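PDB 2GAS: isoflavone reductase from Medicago sativa, which catalyses the NADPH-dependent reduction of achiral isoflavones to chiral isoflavanones on the way to the pterocarpan phytoalexin medicarpin in alfalfa. Local coordinates for residues Tyr158-Leu163 / Gly186-Glu191; Leu221-Val226 / Ser268-Gly273. All blocks are in the same frame, centred on the assembly; numbering follows the deposited sequence.

Contact 1 (Tyr158-Leu163 / Gly186-Glu191)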
ATOM      1  N   TYR A 158       8.938  -2.525  -3.484  1.00 23.79           N
ATOM      2  CA  TYR A 158       9.184  -3.370  -2.324  1.00 26.51           C
ATOM      3  C   TYR A 158       9.314  -4.852  -2.645  1.00 26.93           C
ATOM      4  O   TYR A 158      10.153  -5.537  -2.058  1.00 29.07           O
ATOM      5  CB  TYR A 158       8.075  -3.173  -1.290  1.00 28.94           C
ATOM      6  CG  TYR A 158       8.150  -1.840  -0.586  1.00 34.82           C
ATOM      7  CD1 TYR A 158       9.192  -1.558   0.296  1.00 37.14           C
ATOM      8  CD2 TYR A 158       7.199  -0.847  -0.823  1.00 38.01           C
ATOM      9  CE1 TYR A 158       9.288  -0.319   0.926  1.00 40.35           C
ATOM     10  CE2 TYR A 158       7.285   0.397  -0.198  1.00 40.39           C
ATOM     11  CZ  TYR A 158       8.333   0.652   0.674  1.00 40.94           C
ATOM     12  OH  TYR A 158       8.433   1.879   1.291  1.00 45.02           O
ATOM     13  N   PHE A 159       8.492  -5.345  -3.572  1.00 24.32           N
ATOM     14  CA  PHE A 159       8.509  -6.760  -3.936  1.00 24.03           C
ATOM     15  C   PHE A 159       9.225  -7.082  -5.239  1.00 23.98           C
ATOM     16  O   PHE A 159      10.123  -7.921  -5.275  1.00 26.62           O
ATOM     17  CB  PHE A 159       7.084  -7.314  -4.060  1.00 26.15           C
ATOM     18  CG  PHE A 159       6.351  -7.444  -2.755  1.00 29.78           C
ATOM     19  CD1 PHE A 159       5.802  -6.330  -2.133  1.00 28.07           C
ATOM     20  CD2 PHE A 159       6.182  -8.694  -2.165  1.00 30.25           C
ATOM     21  CE1 PHE A 159       5.089  -6.456  -0.943  1.00 29.71           C
ATOM     22  CE2 PHE A 159       5.472  -8.832  -0.975  1.00 31.63           C
ATOM     23  CZ  PHE A 159       4.923  -7.709  -0.364  1.00 29.64           C
ATOM     24  N   LEU A 160       8.806  -6.421  -6.312  1.00 19.92           N
ATOM     25  CA  LEU A 160       9.365  -6.677  -7.626  1.00 18.89           C
ATOM     26  C   LEU A 160      10.806  -6.235  -7.816  1.00 20.25           C
ATOM     27  O   LEU A 160      11.556  -6.876  -8.551  1.00 18.94           O
ATOM     28  CB  LEU A 160       8.480  -6.022  -8.691  1.00 16.64           C
ATOM     29  CG  LEU A 160       8.693  -6.492 -10.131  1.00 19.05           C
ATOM     30  CD1 LEU A 160       8.509  -8.006 -10.205  1.00 21.23           C
ATOM     31  CD2 LEU A 160       7.702  -5.788 -11.056  1.00 19.08           C
ATOM     32  N   ARG A 161      11.201  -5.153  -7.153  1.00 19.14           N
ATOM     33  CA  ARG A 161      12.558  -4.650  -7.314  1.00 22.15           C
ATOM     34  C   ARG A 161      13.639  -5.699  -7.097  1.00 20.20           C
ATOM     35  O   ARG A 161      14.656  -5.689  -7.785  1.00 21.40           O
ATOM     36  CB  ARG A 161      12.822  -3.468  -6.387  1.00 22.89           C
ATOM     37  CG  ARG A 161      14.196  -2.887  -6.619  1.00 28.61           C
ATOM     38  CD  ARG A 161      14.448  -1.644  -5.812  1.00 28.56           C
ATOM     39  NE  ARG A 161      15.798  -1.152  -6.059  1.00 31.41           N
ATOM     40  CZ  ARG A 161      16.269  -0.004  -5.593  1.00 34.13           C
ATOM     41  NH1 ARG A 161      15.494   0.776  -4.851  1.00 36.15           N
ATOM     42  NH2 ARG A 161      17.513   0.363  -5.869  1.00 34.35           N
ATOM     43  N   ASN A 162      13.450  -6.587  -6.131  1.00 19.22           N
ATOM     44  CA  ASN A 162      14.463  -7.610  -5.923  1.00 19.87           C
ATOM     45  C   ASN A 162      13.920  -9.004  -6.184  1.00 19.43           C
ATOM     46  O   ASN A 162      14.473  -9.991  -5.704  1.00 19.63           O
ATOM     47  CB  ASN A 162      15.063  -7.513  -4.515  1.00 23.17           C
ATOM     48  CG  ASN A 162      14.049  -7.737  -3.419  1.00 24.73           C
ATOM     49  OD1 ASN A 162      14.402  -7.715  -2.237  1.00 31.44           O
ATOM     50  ND2 ASN A 162      12.792  -7.946  -3.789  1.00 24.19           N
ATOM     51  N   LEU A 163      12.855  -9.076  -6.980  1.00 18.57           N
ATOM     52  CA  LEU A 163      12.226 -10.350  -7.315  1.00 19.95           C
ATOM     53  C   LEU A 163      11.976 -11.200  -6.073  1.00 21.30           C
ATOM     54  O   LEU A 163      12.174 -12.422  -6.087  1.00 20.29           O
ATOM     55  CB  LEU A 163      13.094 -11.121  -8.317  1.00 20.92           C
ATOM     56  CG  LEU A 163      12.870 -10.830  -9.804  1.00 26.42           C
ATOM     57  CD1 LEU A 163      12.863  -9.337 -10.066  1.00 27.42           C
ATOM     58  CD2 LEU A 163      13.960 -11.520 -10.621  1.00 27.04           C
ATOM     59  N   GLY A 186       0.656 -13.250  -8.408  1.00 16.73           N
ATOM     60  CA  GLY A 186       0.911 -12.148  -7.496  1.00 18.12           C
ATOM     61  C   GLY A 186       0.441 -10.909  -8.237  1.00 17.64           C
ATOM     62  O   GLY A 186       0.349 -10.944  -9.463  1.00 18.92           O
ATOM     63  N   ALA A 187       0.135  -9.828  -7.521  1.00 16.62           N
ATOM     64  CA  ALA A 187      -0.326  -8.589  -8.160  1.00 15.98           C
ATOM     65  C   ALA A 187       0.647  -7.462  -7.825  1.00 17.23           C
ATOM     66  O   ALA A 187       0.882  -7.173  -6.654  1.00 16.87           O
ATOM     67  CB  ALA A 187      -1.738  -8.243  -7.676  1.00 17.03           C
ATOM     68  N   TYR A 188       1.216  -6.838  -8.858  1.00 15.52           N
ATOM     69  CA  TYR A 188       2.192  -5.767  -8.683  1.00 14.77           C
ATOM     70  C   TYR A 188       1.724  -4.417  -9.214  1.00 15.55           C
ATOM     71  O   TYR A 188       1.043  -4.342 -10.233  1.00 16.51           O
ATOM     72  CB  TYR A 188       3.506  -6.145  -9.373  1.00 14.44           C
ATOM     73  CG  TYR A 188       4.076  -7.455  -8.895  1.00 14.94           C
ATOM     74  CD1 TYR A 188       3.714  -8.656  -9.507  1.00 16.54           C
ATOM     75  CD2 TYR A 188       4.938  -7.505  -7.804  1.00 15.67           C
ATOM     76  CE1 TYR A 188       4.196  -9.877  -9.042  1.00 17.75           C
ATOM     77  CE2 TYR A 188       5.427  -8.724  -7.325  1.00 17.21           C
ATOM     78  CZ  TYR A 188       5.050  -9.903  -7.950  1.00 18.84           C
ATOM     79  OH  TYR A 188       5.518 -11.113  -7.472  1.00 18.87           O
ATOM     80  N   VAL A 189       2.118  -3.351  -8.525  1.00 16.61           N
ATOM     81  CA  VAL A 189       1.734  -1.998  -8.912  1.00 16.11           C
ATOM     82  C   VAL A 189       2.775  -1.009  -8.390  1.00 14.81           C
ATOM     83  O   VAL A 189       3.308  -1.185  -7.290  1.00 14.88           O
ATOM     84  CB  VAL A 189       0.325  -1.655  -8.340  1.00 17.17           C
ATOM     85  CG1 VAL A 189       0.339  -1.745  -6.819  1.00 18.10           C
ATOM     86  CG2 VAL A 189      -0.114  -0.271  -8.788  1.00 14.93           C
ATOM     87  N   THR A 190       3.081   0.024  -9.170  1.00 14.91           N
ATOM     88  CA  THR A 190       4.067   1.003  -8.724  1.00 15.39           C
ATOM     89  C   THR A 190       3.459   1.908  -7.658  1.00 14.34           C
ATOM     90  O   THR A 190       2.241   2.049  -7.578  1.00 13.63           O
ATOM     91  CB  THR A 190       4.575   1.894  -9.881  1.00 17.07           C
ATOM     92  OG1 THR A 190       3.512   2.744 -10.337  1.00 16.27           O
ATOM     93  CG2 THR A 190       5.058   1.038 -11.041  1.00 14.55           C
ATOM     94  N   GLU A 191       4.311   2.521  -6.840  1.00 15.83           N
ATOM     95  CA  GLU A 191       3.829   3.418  -5.796  1.00 17.06           C
ATOM     96  C   GLU A 191       3.079   4.588  -6.427  1.00 16.64           C
ATOM     97  O   GLU A 191       2.037   5.005  -5.929  1.00 16.12           O
ATOM     98  CB  GLU A 191       4.989   3.953  -4.948  1.00 18.47           C
ATOM     99  CG  GLU A 191       5.737   2.898  -4.122  1.00 20.09           C
ATOM    100  CD  GLU A 191       6.569   1.963  -4.976  1.00 24.33           C
ATOM    101  OE1 GLU A 191       7.196   2.442  -5.941  1.00 28.02           O
ATOM    102  OE2 GLU A 191       6.610   0.754  -4.680  1.00 25.69           O
TER
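The ring of Y188 is the flat group on which 158-163 settles. L160 reaches over one face, its CD1 4.2 Å above the ring plane and displaced toward the rim, while F159 comes in at the edge, with its CB in the ring plane and 3.9 Å from Y188 CE2. L160 CB adds a second apolar touch, 3.9 Å from Y188 CD2, which leaves one flank of the tyrosine bordered by two successive residues of the short helix. L160 gets there because its CG stands anti to the backbone N (chi1 -164°), which carries the branched end on over the ring. F159 behaves differently: its CB meets Y188, but the phenyl group turns away and packs on L265 and Q269 of helix 259-271. A weak hydrogen bond from Q269 NE2 reaches the Y188 hydroxyl.

At the other end the two segments only come near each other. The E191 chain, bent at chi2 (71°), brings its carboxylate back toward the start of helix 156-160, where OE2 finds its strong partner by accepting a hydrogen bond from the backbone N of G157. Y158 meets that oxygen only distantly, E191 OE2 lying 4.2 Å from Y158 CD2 and oblique to the ring.

The short helix closes in a Schellman motif: L163, at positive phi, is the C-prime residue, its N bonded to L160 O at 3.0 Å, and the backbone N of the residue after it bonds to F159 O. The whole is a helix packed beside strand 185-189 of the small mixed sheet, in an NmrA-type reductase of the NADP-Rossmann clan; its Y158 end touches A13, part of the inferred NADP(+)-binding segment.

Contact 2 (Leu221-Val226 / Ser268-Gly273)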
ATOM      1  N   LEU A 221       1.026 -11.667 -12.230  1.00 16.68           N
ATOM      2  CA  LEU A 221       2.000 -12.661 -12.666  1.00 17.03           C
ATOM      3  C   LEU A 221       2.493 -13.610 -11.590  1.00 17.27           C
ATOM      4  O   LEU A 221       2.651 -13.227 -10.435  1.00 16.88           O
ATOM      5  CB  LEU A 221       3.220 -11.927 -13.227  1.00 18.59           C
ATOM      6  CG  LEU A 221       2.984 -10.869 -14.306  1.00 18.79           C
ATOM      7  CD1 LEU A 221       4.176  -9.922 -14.368  1.00 20.60           C
ATOM      8  CD2 LEU A 221       2.751 -11.548 -15.644  1.00 22.24           C
ATOM      9  N   THR A 222       2.754 -14.854 -11.982  1.00 16.43           N
ATOM     10  CA  THR A 222       3.291 -15.839 -11.050  1.00 16.66           C
ATOM     11  C   THR A 222       4.785 -15.538 -10.944  1.00 15.90           C
ATOM     12  O   THR A 222       5.335 -14.827 -11.786  1.00 17.32           O
ATOM     13  CB  THR A 222       3.129 -17.269 -11.586  1.00 17.85           C
ATOM     14  OG1 THR A 222       3.952 -17.433 -12.750  1.00 18.36           O
ATOM     15  CG2 THR A 222       1.679 -17.535 -11.956  1.00 17.40           C
ATOM     16  N   GLN A 223       5.454 -16.073  -9.927  1.00 15.44           N
ATOM     17  CA  GLN A 223       6.881 -15.807  -9.795  1.00 16.14           C
ATOM     18  C   GLN A 223       7.641 -16.349 -11.010  1.00 16.12           C
ATOM     19  O   GLN A 223       8.625 -15.756 -11.457  1.00 17.72           O
ATOM     20  CB  GLN A 223       7.430 -16.420  -8.503  1.00 16.88           C
ATOM     21  CG  GLN A 223       8.895 -16.085  -8.248  1.00 20.72           C
ATOM     22  CD  GLN A 223       9.130 -14.617  -7.921  1.00 23.78           C
ATOM     23  OE1 GLN A 223       8.282 -13.756  -8.183  1.00 25.82           O
ATOM     24  NE2 GLN A 223      10.296 -14.327  -7.352  1.00 26.53           N
ATOM     25  N   ASN A 224       7.182 -17.471 -11.554  1.00 16.58           N
ATOM     26  CA  ASN A 224       7.832 -18.049 -12.731  1.00 18.28           C
ATOM     27  C   ASN A 224       7.684 -17.093 -13.910  1.00 17.75           C
ATOM     28  O   ASN A 224       8.603 -16.945 -14.719  1.00 17.30           O
ATOM     29  CB  ASN A 224       7.209 -19.407 -13.080  1.00 18.72           C
ATOM     30  CG  ASN A 224       7.679 -20.524 -12.160  1.00 21.04           C
ATOM     31  OD1 ASN A 224       7.055 -21.589 -12.082  1.00 23.25           O
ATOM     32  ND2 ASN A 224       8.785 -20.295 -11.469  1.00 18.79           N
ATOM     33  N   GLU A 225       6.521 -16.453 -14.016  1.00 17.57           N
ATOM     34  CA  GLU A 225       6.276 -15.500 -15.096  1.00 17.58           C
ATOM     35  C   GLU A 225       7.131 -14.245 -14.914  1.00 17.71           C
ATOM     36  O   GLU A 225       7.632 -13.684 -15.885  1.00 17.99           O
ATOM     37  CB  GLU A 225       4.787 -15.150 -15.157  1.00 17.10           C
ATOM     38  CG  GLU A 225       3.938 -16.288 -15.714  1.00 19.33           C
ATOM     39  CD  GLU A 225       2.444 -16.059 -15.574  1.00 22.83           C
ATOM     40  OE1 GLU A 225       1.675 -16.692 -16.328  1.00 26.47           O
ATOM     41  OE2 GLU A 225       2.033 -15.261 -14.708  1.00 17.64           O
ATOM     42  N   VAL A 226       7.300 -13.811 -13.667  1.00 16.74           N
ATOM     43  CA  VAL A 226       8.121 -12.637 -13.366  1.00 16.73           C
ATOM     44  C   VAL A 226       9.570 -12.923 -13.779  1.00 16.57           C
ATOM     45  O   VAL A 226      10.213 -12.119 -14.463  1.00 18.89           O
ATOM     46  CB  VAL A 226       8.089 -12.303 -11.846  1.00 16.75           C
ATOM     47  CG1 VAL A 226       9.192 -11.311 -11.497  1.00 18.85           C
ATOM     48  CG2 VAL A 226       6.727 -11.716 -11.469  1.00 17.48           C
ATOM     49  N   SER A 268       3.069 -15.709   2.220  1.00 15.41           N
ATOM     50  CA  SER A 268       1.679 -15.375   1.971  1.00 16.05           C
ATOM     51  C   SER A 268       1.452 -14.906   0.534  1.00 16.93           C
ATOM     52  O   SER A 268       0.455 -15.252  -0.091  1.00 17.63           O
ATOM     53  CB  SER A 268       1.237 -14.281   2.954  1.00 15.07           C
ATOM     54  OG  SER A 268      -0.081 -13.840   2.672  1.00 17.61           O
ATOM     55  N   GLN A 269       2.397 -14.136   0.003  1.00 17.66           N
ATOM     56  CA  GLN A 269       2.270 -13.588  -1.348  1.00 18.83           C
ATOM     57  C   GLN A 269       2.662 -14.565  -2.458  1.00 20.18           C
ATOM     58  O   GLN A 269       2.027 -14.602  -3.511  1.00 21.94           O
ATOM     59  CB  GLN A 269       3.125 -12.310  -1.444  1.00 19.48           C
ATOM     60  CG  GLN A 269       2.846 -11.382  -2.641  1.00 21.73           C
ATOM     61  CD  GLN A 269       3.827 -11.575  -3.798  1.00 23.44           C
ATOM     62  OE1 GLN A 269       4.960 -12.022  -3.600  1.00 24.08           O
ATOM     63  NE2 GLN A 269       3.402 -11.210  -5.008  1.00 21.60           N
ATOM     64  N   GLN A 270       3.686 -15.370  -2.201  1.00 19.88           N
ATOM     65  CA  GLN A 270       4.209 -16.311  -3.190  1.00 20.15           C
ATOM     66  C   GLN A 270       3.649 -17.728  -3.160  1.00 18.99           C
ATOM     67  O   GLN A 270       3.544 -18.372  -4.206  1.00 18.47           O
ATOM     68  CB  GLN A 270       5.732 -16.384  -3.053  1.00 20.38           C
ATOM     69  CG  GLN A 270       6.463 -15.063  -3.307  1.00 22.95           C
ATOM     70  CD  GLN A 270       6.856 -14.881  -4.761  1.00 25.28           C
ATOM     71  OE1 GLN A 270       7.527 -15.736  -5.343  1.00 24.57           O
ATOM     72  NE2 GLN A 270       6.453 -13.760  -5.354  1.00 24.50           N
ATOM     73  N   ILE A 271       3.313 -18.218  -1.970  1.00 17.78           N
ATOM     74  CA  ILE A 271       2.794 -19.576  -1.822  1.00 18.15           C
ATOM     75  C   ILE A 271       1.295 -19.645  -1.577  1.00 18.95           C
ATOM     76  O   ILE A 271       0.579 -20.370  -2.268  1.00 19.31           O
ATOM     77  CB  ILE A 271       3.521 -20.327  -0.670  1.00 19.38           C
ATOM     78  CG1 ILE A 271       4.984 -20.531  -1.045  1.00 22.62           C
ATOM     79  CG2 ILE A 271       2.871 -21.687  -0.420  1.00 20.07           C
ATOM     80  CD1 ILE A 271       5.125 -21.148  -2.382  1.00 30.64           C
ATOM     81  N   LYS A 272       0.810 -18.893  -0.598  1.00 17.85           N
ATOM     82  CA  LYS A 272      -0.613 -18.930  -0.294  1.00 18.87           C
ATOM     83  C   LYS A 272      -1.442 -18.186  -1.331  1.00 19.26           C
ATOM     84  O   LYS A 272      -2.647 -18.412  -1.437  1.00 21.88           O
ATOM     85  CB  LYS A 272      -0.882 -18.355   1.100  1.00 17.53           C
ATOM     86  CG  LYS A 272      -0.141 -19.059   2.237  1.00 20.68           C
ATOM     87  CD  LYS A 272      -0.455 -20.550   2.299  1.00 23.74           C
ATOM     88  CE  LYS A 272      -1.905 -20.798   2.684  1.00 27.25           C
ATOM     89  NZ  LYS A 272      -2.172 -22.248   2.946  1.00 30.44           N
ATOM     90  N   GLY A 273      -0.796 -17.307  -2.095  1.00 19.86           N
ATOM     91  CA  GLY A 273      -1.501 -16.546  -3.113  1.00 20.32           C
ATOM     92  C   GLY A 273      -2.518 -15.573  -2.546  1.00 20.30           C
ATOM     93  O   GLY A 273      -3.698 -15.620  -2.905  1.00 20.78           O
TER
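The amide of Q270 lies against the side chain of Q223, its OE1 on the aliphatic part and its NE2 near the Q223 carbonyl. The polar part of the contact is one weak hydrogen bond: Q270 NE2 gives to Q223 OE1 at 3.4 Å, with an N-H...O angle of 150°. The two amide planes stand 82° apart, nearly perpendicular, which rules out a flat side-by-side pairing. Q270 NE2 has a stronger acceptor in its own helix, Q269 OE1 at 2.9 Å, which lies in the amide plane of Q270 and helps fix the rotation of that amide. Q223 also has its main polar partner elsewhere, since its NE2 donates to the backbone O of L163.

Van der Waals packing accompanies this bond. Q270 OE1 rests 3.2 Å from both Q223 CB and CG, a close approach for a carbonyl oxygen and two methylenes. Q223 can offer that flank because its CG is anti to the backbone N (chi1 -175°) and the chain then bends at chi2. Both glutamines are buried, and both also touch Y188 of strand 185-189.

Capping bonds define the start of helix 223-234. T222 OG1 accepts from E225 N at 3.0 Å, and E225 OE2 accepts from T222 N at 2.8 Å, on the anti side of the carboxylate and well out of its plane; the same oxygen forms a salt bridge with K185. This reciprocal pair is a capping box, and Q223, the first helical residue after the N-cap T222, projects from it to join the strand-to-helix junction to the C-terminal end of helix 259-271.

Overall arrangement
Contact 1 and contact 2 have centres about 11 Å apart and adjoin directly. Strands 185-189 and 220-222 are antiparallel neighbours in the mixed sheet, and G186 N lies 2.8 Å from L221 O in a probable hydrogen bond between them. A second polar join, also a probable hydrogen bond, runs from Q223 NE2 to L163 O at 3.0 Å. Apolar packing continues the join, L160 CD1 being 3.6 Å from V226 CG1. Y188 belongs to both neighbourhoods, its OH 3.5 Å from Q270 NE2. Contact 1 is the one nearer the active site: the F159 side chain is about 10 Å from that of K133, the inferred proton acceptor. Contact 2 lies away from the annotated sites.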